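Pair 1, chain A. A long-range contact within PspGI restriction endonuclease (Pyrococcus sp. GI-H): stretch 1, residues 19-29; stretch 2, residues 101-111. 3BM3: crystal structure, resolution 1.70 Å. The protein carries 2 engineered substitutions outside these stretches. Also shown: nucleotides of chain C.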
# COMPACT_ATOMS: atom_id res chain seq x y z
N PRO A 19 -1.56 -2.08 -24.59
CA PRO A 19 -2.16 -1.71 -23.30
C PRO A 19 -3.14 -2.74 -22.77
O PRO A 19 -3.68 -3.55 -23.52
CB PRO A 19 -2.86 -0.40 -23.59
CG PRO A 19 -2.99 -0.33 -25.05
CD PRO A 19 -1.91 -1.14 -25.65
N THR A 20 -3.35 -2.71 -21.47
CA THR A 20 -4.18 -3.69 -20.81
C THR A 20 -5.58 -3.77 -21.44
O THR A 20 -6.09 -4.86 -21.61
CB THR A 20 -4.30 -3.39 -19.31
OG1 THR A 20 -3.00 -3.38 -18.75
CG2 THR A 20 -5.13 -4.43 -18.58
N ASN A 21 -6.16 -2.64 -21.77
CA ASN A 21 -7.51 -2.65 -22.37
C ASN A 21 -7.52 -3.51 -23.63
O ASN A 21 -8.42 -4.33 -23.84
CB ASN A 21 -8.01 -1.22 -22.62
CG ASN A 21 -7.23 -0.46 -23.69
OD1 ASN A 21 -6.01 -0.55 -23.80
ND2 ASN A 21 -7.94 0.33 -24.47
N GLU A 22 -6.48 -3.37 -24.46
CA GLU A 22 -6.39 -4.16 -25.69
C GLU A 22 -6.21 -5.64 -25.41
O GLU A 22 -6.83 -6.48 -26.06
CB GLU A 22 -5.27 -3.62 -26.59
CG GLU A 22 -5.56 -2.20 -27.05
CD GLU A 22 -4.52 -1.59 -27.96
OE1 GLU A 22 -3.62 -2.32 -28.45
OE2 GLU A 22 -4.63 -0.35 -28.17
N ILE A 23 -5.40 -5.94 -24.41
CA ILE A 23 -5.15 -7.31 -24.03
C ILE A 23 -6.41 -7.93 -23.47
O ILE A 23 -6.72 -9.07 -23.77
CB ILE A 23 -3.99 -7.41 -23.03
CG1 ILE A 23 -2.68 -6.95 -23.72
CG2 ILE A 23 -3.87 -8.81 -22.51
CD1 ILE A 23 -1.45 -6.99 -22.82
N ILE A 24 -7.15 -7.17 -22.66
CA ILE A 24 -8.41 -7.66 -22.10
C ILE A 24 -9.39 -7.95 -23.23
O ILE A 24 -10.09 -8.99 -23.24
CB ILE A 24 -8.99 -6.65 -21.09
CG1 ILE A 24 -8.14 -6.63 -19.79
CG2 ILE A 24 -10.47 -6.98 -20.71
CD1 ILE A 24 -8.34 -7.82 -18.91
N GLU A 25 -9.45 -7.05 -24.21
CA GLU A 25 -10.34 -7.28 -25.37
C GLU A 25 -9.93 -8.52 -26.13
O GLU A 25 -10.78 -9.32 -26.53
CB GLU A 25 -10.41 -6.07 -26.30
CG GLU A 25 -11.10 -4.82 -25.71
CD GLU A 25 -12.55 -5.07 -25.23
OE1 GLU A 25 -13.26 -5.92 -25.81
OE2 GLU A 25 -12.97 -4.41 -24.25
N GLU A 26 -8.62 -8.72 -26.30
CA GLU A 26 -8.11 -9.91 -26.94
C GLU A 26 -8.54 -11.17 -26.19
O GLU A 26 -9.00 -12.15 -26.79
CB GLU A 26 -6.60 -9.86 -27.02
CG GLU A 26 -6.00 -10.99 -27.77
CD GLU A 26 -4.57 -10.71 -28.17
OE1 GLU A 26 -4.03 -9.60 -27.85
OE2 GLU A 26 -4.00 -11.63 -28.80
N ALA A 27 -8.40 -11.11 -24.87
CA ALA A 27 -8.78 -12.21 -23.99
C ALA A 27 -10.28 -12.46 -24.08
O ALA A 27 -10.69 -13.61 -24.10
CB ALA A 27 -8.40 -11.91 -22.54
N ILE A 28 -11.07 -11.39 -24.06
CA ILE A 28 -12.53 -11.51 -24.18
C ILE A 28 -12.90 -12.28 -25.44
O ILE A 28 -13.76 -13.18 -25.42
CB ILE A 28 -13.20 -10.13 -24.16
CG1 ILE A 28 -13.22 -9.59 -22.73
CG2 ILE A 28 -14.60 -10.20 -24.78
CD1 ILE A 28 -13.56 -8.14 -22.61
N THR A 29 -12.25 -11.92 -26.55
CA THR A 29 -12.49 -12.58 -27.83
C THR A 29 -12.11 -14.05 -27.75
O THR A 29 -12.92 -14.94 -28.03
CB THR A 29 -11.71 -11.88 -28.94
OG1 THR A 29 -12.22 -10.55 -29.07
CG2 THR A 29 -11.87 -12.61 -30.27
N GLY A 101 -3.42 -4.62 -11.66
CA GLY A 101 -4.50 -3.83 -11.03
C GLY A 101 -5.46 -3.31 -12.06
O GLY A 101 -6.70 -3.42 -11.94
N LYS A 102 -4.92 -2.75 -13.12
CA LYS A 102 -5.78 -2.18 -14.16
C LYS A 102 -6.65 -3.27 -14.77
O LYS A 102 -7.83 -3.05 -15.05
CB LYS A 102 -4.95 -1.46 -15.21
CG LYS A 102 -5.78 -0.86 -16.35
CD LYS A 102 -6.61 0.33 -15.92
CE LYS A 102 -6.95 1.27 -17.10
NZ LYS A 102 -5.82 1.52 -18.01
N ALA A 103 -6.07 -4.44 -15.02
CA ALA A 103 -6.81 -5.53 -15.64
C ALA A 103 -8.05 -5.88 -14.82
O ALA A 103 -9.17 -6.02 -15.36
CB ALA A 103 -5.92 -6.75 -15.82
N PHE A 104 -7.89 -5.94 -13.50
CA PHE A 104 -8.99 -6.30 -12.64
C PHE A 104 -10.10 -5.23 -12.69
O PHE A 104 -11.27 -5.53 -12.84
CB PHE A 104 -8.51 -6.56 -11.23
CG PHE A 104 -9.59 -6.97 -10.30
CD1 PHE A 104 -10.44 -8.01 -10.63
CD2 PHE A 104 -9.77 -6.31 -9.11
CE1 PHE A 104 -11.45 -8.40 -9.74
CE2 PHE A 104 -10.79 -6.71 -8.23
CZ PHE A 104 -11.62 -7.75 -8.57
N GLU A 105 -9.68 -3.97 -12.72
CA GLU A 105 -10.60 -2.86 -12.78
C GLU A 105 -11.34 -2.88 -14.10
O GLU A 105 -12.56 -2.70 -14.15
CB GLU A 105 -9.86 -1.56 -12.53
CG GLU A 105 -9.33 -1.58 -11.08
CD GLU A 105 -8.53 -0.38 -10.58
OE1 GLU A 105 -8.91 0.78 -10.88
OE2 GLU A 105 -7.57 -0.62 -9.79
N ILE A 106 -10.64 -3.17 -15.19
CA ILE A 106 -11.32 -3.28 -16.48
C ILE A 106 -12.35 -4.41 -16.52
O ILE A 106 -13.48 -4.23 -16.98
CB ILE A 106 -10.34 -3.45 -17.63
CG1 ILE A 106 -9.51 -2.16 -17.75
CG2 ILE A 106 -11.10 -3.78 -18.92
CD1 ILE A 106 -8.28 -2.26 -18.64
N ILE A 107 -11.94 -5.56 -16.04
CA ILE A 107 -12.81 -6.71 -15.94
C ILE A 107 -14.06 -6.35 -15.14
O ILE A 107 -15.18 -6.65 -15.55
CB ILE A 107 -12.02 -7.86 -15.32
CG1 ILE A 107 -10.97 -8.31 -16.35
CG2 ILE A 107 -12.95 -8.98 -14.93
CD1 ILE A 107 -9.97 -9.33 -15.77
N PHE A 108 -13.87 -5.66 -14.02
CA PHE A 108 -14.98 -5.23 -13.20
C PHE A 108 -15.94 -4.38 -14.03
O PHE A 108 -17.17 -4.59 -13.95
CB PHE A 108 -14.46 -4.46 -11.98
CG PHE A 108 -15.49 -4.29 -10.90
CD1 PHE A 108 -15.72 -5.31 -10.00
CD2 PHE A 108 -16.22 -3.10 -10.78
CE1 PHE A 108 -16.68 -5.16 -9.01
CE2 PHE A 108 -17.15 -2.96 -9.77
CZ PHE A 108 -17.36 -3.99 -8.90
N THR A 109 -15.43 -3.45 -14.84
CA THR A 109 -16.29 -2.62 -15.68
C THR A 109 -17.09 -3.42 -16.69
O THR A 109 -18.21 -3.10 -17.01
CB THR A 109 -15.53 -1.47 -16.39
OG1 THR A 109 -14.70 -1.99 -17.43
CG2 THR A 109 -14.67 -0.75 -15.42
N LYS A 110 -16.47 -4.46 -17.22
CA LYS A 110 -17.15 -5.31 -18.19
C LYS A 110 -18.37 -5.94 -17.56
O LYS A 110 -19.43 -6.07 -18.20
CB LYS A 110 -16.18 -6.37 -18.68
CG LYS A 110 -14.99 -5.82 -19.42
CD LYS A 110 -15.41 -4.87 -20.56
CE LYS A 110 -14.24 -4.43 -21.41
NZ LYS A 110 -14.59 -3.24 -22.28
N LEU A 111 -18.19 -6.35 -16.30
CA LEU A 111 -19.31 -6.93 -15.53
C LEU A 111 -20.36 -5.87 -15.21
O LEU A 111 -21.54 -6.09 -15.42
CB LEU A 111 -18.83 -7.59 -14.26
CG LEU A 111 -18.07 -8.90 -14.54
CD1 LEU A 111 -17.14 -9.29 -13.39
CD2 LEU A 111 -19.06 -10.03 -14.84
P DC C 5 -4.24 -3.16 -7.10
OP1 DC C 5 -5.18 -4.20 -7.54
OP2 DC C 5 -4.48 -2.41 -5.84
O5' DC C 5 -2.80 -3.84 -7.01
C5' DC C 5 -2.27 -4.53 -8.13
C4' DC C 5 -0.86 -4.98 -7.83
O4' DC C 5 -0.08 -3.79 -7.60
C3' DC C 5 -0.75 -5.83 -6.56
O3' DC C 5 -0.06 -7.03 -6.86
C2' DC C 5 0.04 -4.98 -5.59
C1' DC C 5 0.76 -3.98 -6.47
N1 DC C 5 0.93 -2.68 -5.82
C2 DC C 5 2.19 -2.08 -5.84
O2 DC C 5 3.10 -2.62 -6.49
N3 DC C 5 2.38 -0.92 -5.17
C4 DC C 5 1.36 -0.35 -4.52
N4 DC C 5 1.60 0.77 -3.84
C5 DC C 5 0.06 -0.92 -4.53
C6 DC C 5 -0.11 -2.07 -5.18
P DC C 4 -5.31 2.40 -6.23
OP1 DC C 4 -6.75 2.06 -6.35
OP2 DC C 4 -4.71 2.59 -4.89
O5' DC C 4 -4.51 1.26 -7.00
C5' DC C 4 -4.88 0.88 -8.31
C4' DC C 4 -3.75 0.14 -8.98
O4' DC C 4 -2.62 1.00 -9.16
C3' DC C 4 -3.21 -1.00 -8.15
O3' DC C 4 -4.07 -2.12 -8.30
C2' DC C 4 -1.85 -1.23 -8.78
C1' DC C 4 -1.44 0.19 -9.20
N1 DC C 4 -0.43 0.82 -8.35
C2 DC C 4 0.90 0.84 -8.77
O2 DC C 4 1.19 0.25 -9.82
N3 DC C 4 1.82 1.48 -8.02
C4 DC C 4 1.46 2.08 -6.89
N4 DC C 4 2.39 2.73 -6.19
C5 DC C 4 0.11 2.05 -6.42
C6 DC C 4 -0.79 1.42 -7.17
O HOH W 1 -5.32 -0.16 -20.73

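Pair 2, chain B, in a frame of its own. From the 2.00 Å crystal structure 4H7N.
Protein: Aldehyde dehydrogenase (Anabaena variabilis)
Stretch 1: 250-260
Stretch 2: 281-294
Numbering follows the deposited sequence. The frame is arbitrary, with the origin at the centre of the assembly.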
# COMPACT_ATOMS: atom_id res chain seq x y z
N ALA B 250 -27.45 -1.21 -24.49
CA ALA B 250 -26.96 -0.10 -23.65
C ALA B 250 -28.04 0.36 -22.65
O ALA B 250 -27.74 0.66 -21.49
CB ALA B 250 -26.51 1.07 -24.51
N THR B 251 -29.30 0.42 -23.11
CA THR B 251 -30.36 0.89 -22.21
C THR B 251 -30.64 -0.18 -21.14
O THR B 251 -30.85 0.18 -19.99
CB THR B 251 -31.64 1.32 -22.95
OG1 THR B 251 -32.09 0.25 -23.78
CG2 THR B 251 -31.41 2.57 -23.77
N SER B 252 -30.65 -1.47 -21.48
CA SER B 252 -30.84 -2.47 -20.44
C SER B 252 -29.64 -2.48 -19.44
O SER B 252 -29.83 -2.61 -18.24
CB SER B 252 -31.04 -3.88 -21.02
OG SER B 252 -32.22 -4.01 -21.81
N ALA B 253 -28.41 -2.36 -19.95
CA ALA B 253 -27.25 -2.45 -19.09
C ALA B 253 -27.17 -1.26 -18.13
O ALA B 253 -26.87 -1.43 -16.95
CB ALA B 253 -25.99 -2.50 -19.92
N ILE B 254 -27.44 -0.07 -18.66
CA ILE B 254 -27.34 1.18 -17.87
C ILE B 254 -28.48 1.24 -16.84
O ILE B 254 -28.27 1.63 -15.69
CB ILE B 254 -27.30 2.40 -18.78
CG1 ILE B 254 -25.91 2.45 -19.45
CG2 ILE B 254 -27.64 3.68 -18.04
CD1 ILE B 254 -25.81 3.31 -20.67
N LEU B 255 -29.66 0.76 -17.22
CA LEU B 255 -30.74 0.71 -16.24
C LEU B 255 -30.37 -0.18 -15.07
O LEU B 255 -30.53 0.19 -13.89
CB LEU B 255 -32.04 0.25 -16.92
CG LEU B 255 -33.18 0.01 -15.95
CD1 LEU B 255 -33.57 1.32 -15.29
CD2 LEU B 255 -34.32 -0.70 -16.65
N TRP B 256 -29.86 -1.37 -15.36
CA TRP B 256 -29.47 -2.32 -14.31
C TRP B 256 -28.35 -1.73 -13.45
O TRP B 256 -28.40 -1.70 -12.23
CB TRP B 256 -29.08 -3.68 -14.90
CG TRP B 256 -28.72 -4.64 -13.82
CD1 TRP B 256 -29.58 -5.36 -13.02
CD2 TRP B 256 -27.41 -4.91 -13.35
NE1 TRP B 256 -28.87 -6.09 -12.10
CE2 TRP B 256 -27.54 -5.84 -12.27
CE3 TRP B 256 -26.14 -4.51 -13.75
CZ2 TRP B 256 -26.44 -6.33 -11.58
CZ3 TRP B 256 -25.04 -4.99 -13.05
CH2 TRP B 256 -25.19 -5.88 -11.96
N GLY B 257 -27.35 -1.20 -14.12
CA GLY B 257 -26.24 -0.62 -13.43
C GLY B 257 -26.63 0.56 -12.58
O GLY B 257 -26.05 0.73 -11.52
N ALA B 258 -27.63 1.34 -13.01
CA ALA B 258 -28.05 2.53 -12.22
C ALA B 258 -29.03 2.24 -11.09
O ALA B 258 -29.06 3.00 -10.15
CB ALA B 258 -28.63 3.58 -13.11
N VAL B 259 -29.84 1.18 -11.17
CA VAL B 259 -30.88 1.00 -10.19
C VAL B 259 -30.89 -0.31 -9.42
O VAL B 259 -31.68 -0.46 -8.49
CB VAL B 259 -32.28 1.31 -10.76
CG1 VAL B 259 -32.25 2.63 -11.52
CG2 VAL B 259 -32.78 0.17 -11.62
N VAL B 260 -30.00 -1.25 -9.75
CA VAL B 260 -29.88 -2.47 -8.97
C VAL B 260 -29.52 -2.04 -7.55
O VAL B 260 -28.81 -1.07 -7.34
CB VAL B 260 -28.86 -3.48 -9.58
CG1 VAL B 260 -27.45 -2.92 -9.52
CG2 VAL B 260 -28.95 -4.80 -8.85
N GLU B 281 -33.66 9.19 -28.67
CA GLU B 281 -34.03 7.78 -28.83
C GLU B 281 -33.63 6.92 -27.61
O GLU B 281 -34.38 6.05 -27.12
CB GLU B 281 -33.29 7.34 -30.08
CG GLU B 281 -33.38 5.91 -30.54
CD GLU B 281 -32.61 5.75 -31.85
OE1 GLU B 281 -32.15 6.77 -32.46
OE2 GLU B 281 -32.48 4.59 -32.26
N PHE B 282 -32.44 7.19 -27.11
CA PHE B 282 -31.93 6.52 -25.94
C PHE B 282 -32.76 6.82 -24.70
O PHE B 282 -33.14 5.90 -23.98
CB PHE B 282 -30.48 6.96 -25.69
CG PHE B 282 -29.88 6.39 -24.45
CD1 PHE B 282 -29.99 7.04 -23.26
CD2 PHE B 282 -29.14 5.21 -24.50
CE1 PHE B 282 -29.43 6.52 -22.11
CE2 PHE B 282 -28.58 4.68 -23.34
CZ PHE B 282 -28.72 5.34 -22.15
N TYR B 283 -33.04 8.07 -24.40
CA TYR B 283 -33.70 8.32 -23.14
C TYR B 283 -35.15 7.82 -23.16
O TYR B 283 -35.65 7.37 -22.13
CB TYR B 283 -33.54 9.76 -22.64
CG TYR B 283 -34.40 10.84 -23.20
CD1 TYR B 283 -35.73 10.92 -22.87
CD2 TYR B 283 -33.84 11.86 -23.96
CE1 TYR B 283 -36.52 11.94 -23.33
CE2 TYR B 283 -34.62 12.91 -24.44
CZ TYR B 283 -35.96 12.95 -24.13
OH TYR B 283 -36.78 13.96 -24.61
N HIS B 284 -35.79 7.86 -24.32
CA HIS B 284 -37.11 7.27 -24.44
C HIS B 284 -37.12 5.78 -24.25
O HIS B 284 -38.02 5.23 -23.59
CB HIS B 284 -37.74 7.62 -25.78
CG HIS B 284 -38.27 9.00 -25.82
ND1 HIS B 284 -39.19 9.47 -24.90
CD2 HIS B 284 -38.01 10.03 -26.65
CE1 HIS B 284 -39.49 10.73 -25.17
NE2 HIS B 284 -38.78 11.10 -26.22
N GLN B 285 -36.10 5.11 -24.77
CA GLN B 285 -36.03 3.68 -24.52
C GLN B 285 -35.75 3.41 -23.02
O GLN B 285 -36.35 2.52 -22.38
CB GLN B 285 -35.08 2.98 -25.49
CG GLN B 285 -35.21 1.48 -25.35
CD GLN B 285 -34.25 0.66 -26.19
OE1 GLN B 285 -34.26 -0.55 -26.06
NE2 GLN B 285 -33.44 1.30 -27.02
N LEU B 286 -34.85 4.21 -22.43
CA LEU B 286 -34.54 4.08 -21.01
C LEU B 286 -35.77 4.26 -20.13
O LEU B 286 -36.00 3.47 -19.15
CB LEU B 286 -33.43 5.09 -20.61
CG LEU B 286 -32.74 4.82 -19.27
CD1 LEU B 286 -31.99 3.47 -19.26
CD2 LEU B 286 -31.78 5.94 -18.92
N ILE B 287 -36.54 5.29 -20.44
CA ILE B 287 -37.77 5.51 -19.67
C ILE B 287 -38.69 4.29 -19.71
O ILE B 287 -39.20 3.86 -18.66
CB ILE B 287 -38.52 6.75 -20.12
CG1 ILE B 287 -37.74 8.00 -19.73
CG2 ILE B 287 -39.90 6.83 -19.44
CD1 ILE B 287 -38.16 9.22 -20.54
N ALA B 288 -38.91 3.74 -20.90
CA ALA B 288 -39.88 2.64 -21.04
C ALA B 288 -39.45 1.45 -20.18
O ALA B 288 -40.27 0.83 -19.46
CB ALA B 288 -40.01 2.22 -22.49
N LYS B 289 -38.14 1.14 -20.20
CA LYS B 289 -37.62 0.05 -19.39
C LYS B 289 -37.66 0.35 -17.90
O LYS B 289 -37.96 -0.52 -17.08
CB LYS B 289 -36.18 -0.36 -19.86
CG LYS B 289 -36.16 -0.88 -21.29
CD LYS B 289 -34.75 -1.10 -21.81
CE LYS B 289 -34.79 -1.93 -23.09
NZ LYS B 289 -33.42 -2.26 -23.57
N ALA B 290 -37.34 1.57 -17.52
CA ALA B 290 -37.38 1.97 -16.12
C ALA B 290 -38.79 1.91 -15.56
O ALA B 290 -39.04 1.46 -14.44
CB ALA B 290 -36.87 3.37 -15.97
N HIS B 291 -39.72 2.33 -16.39
CA HIS B 291 -41.08 2.42 -15.97
C HIS B 291 -41.63 1.00 -15.67
O HIS B 291 -42.49 0.88 -14.83
CB HIS B 291 -41.92 3.16 -16.99
CG HIS B 291 -43.22 3.58 -16.44
ND1 HIS B 291 -44.40 2.92 -16.75
CD2 HIS B 291 -43.53 4.48 -15.48
CE1 HIS B 291 -45.39 3.45 -16.04
NE2 HIS B 291 -44.89 4.40 -15.27
N ARG B 292 -41.11 -0.05 -16.33
CA ARG B 292 -41.56 -1.43 -16.05
C ARG B 292 -41.17 -1.94 -14.65
O ARG B 292 -41.81 -2.84 -14.15
CB ARG B 292 -41.04 -2.42 -17.10
CG ARG B 292 -41.65 -2.26 -18.50
CD ARG B 292 -40.76 -2.78 -19.63
NE ARG B 292 -40.78 -4.24 -19.78
CZ ARG B 292 -39.90 -5.11 -19.26
NH1 ARG B 292 -38.88 -4.71 -18.50
NH2 ARG B 292 -40.04 -6.41 -19.51
N LEU B 293 -40.16 -1.37 -14.00
CA LEU B 293 -39.71 -1.88 -12.70
C LEU B 293 -40.68 -1.53 -11.56
O LEU B 293 -41.20 -0.43 -11.50
CB LEU B 293 -38.29 -1.36 -12.37
CG LEU B 293 -37.22 -1.66 -13.45
CD1 LEU B 293 -35.87 -1.15 -13.01
CD2 LEU B 293 -37.19 -3.15 -13.74
N GLN B 294 -40.88 -2.47 -10.64
CA GLN B 294 -41.79 -2.29 -9.52
C GLN B 294 -41.08 -2.23 -8.17
O GLN B 294 -40.06 -2.90 -7.96
CB GLN B 294 -42.82 -3.43 -9.50
CG GLN B 294 -43.64 -3.49 -10.78
CD GLN B 294 -44.51 -2.25 -10.94
OE1 GLN B 294 -45.19 -1.84 -10.01
NE2 GLN B 294 -44.46 -1.62 -12.12

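Two helices that cross at a given angle and distance set a packing problem that can be solved with quite different side chains, and pairs 1 and 2 illustrate the point. In pair 1, from PspGI restriction endonuclease, the helix axes approach to 9.7 Å with 55° between their N-to-C directions; in pair 2, from an aldehyde dehydrogenase, the values are 9.3 Å and 54°. The signed crossing angles, -55° and -54°, have the same sense, and the backbone atoms of 14 central residues superpose with an RMSD of 0.4 Å. What differs is the chemistry laid over this frame, and the buried surface, 366 Å² in pair 1 against 546 Å² in pair 2.

The helices come closest in register where T20(A) matches T251(B). Both threonines direct their CA-to-CB bonds toward the partner helix, but their rotamers differ, m in T20(A) and p in T251(B). T20(A) makes an apolar approach: its CG2 lies 3.6 Å from CA of A103(A) and 3.8 Å from CD1 of I106(A). T251(B) instead sits as a knob among F282(B), Q285(B), L286(B) and K289(B), where its OG1 accepts a hydrogen bond from NZ of K289(B) at 2.8 Å.

That lysine occupies the position of I106(A), and here the two solutions diverge. I106(A) packs its CG2 against CG2 of I24(A) at 3.7 Å. K289(B) uses an extended chain to carry its amino group to the other helix, where NZ also donates to OG of S252(B) at 2.8 Å; within its own helix, NZ donates to OE1 of Q285(B) at 3.1 Å. At the matched positions of pair 1, N21(A) and K102(A) are joined through a water, which accepts from N of N21(A) at 2.8 Å and from NZ of K102(A) at 3.2 Å. Where pair 2 has a direct cluster of side-chain groups, pair 1 has a water bridging a backbone N and a lysine amino group.

One turn further along, I24(A) matches L255(B), and both direct their CA-to-CB bonds toward the partner stretch. The CD1 of I24(A) reaches CB of A103(A) at 4.1 Å and CG1 of I107(A) at 3.7 Å. In pair 2 the large and small partners are exchanged: A103(A) corresponds to L286(B), and I107(A) to A290(B). L255(B) accordingly meets CD1 of L286(B) through its CB at 4.0 Å and CB of A290(B) through its CD1 at 3.9 Å.

At the next matched level, I28(A) corresponds to V259(B), and K110(A) to L293(B). CD1 of I28(A) lies 4.0 Å from CE of K110(A), so the lysine's aliphatic portion contributes to packing while its NZ forms a salt bridge with OE2 of E25(A) at 2.8 Å. Pair 2 closes this level with hydrocarbon alone: CG2 of V259(B) meets CD1 of L293(B) at 3.6 Å. The shared backbone brings many of the same positions together, but the side chains decide which of them touch and whether the contact is polar or apolar.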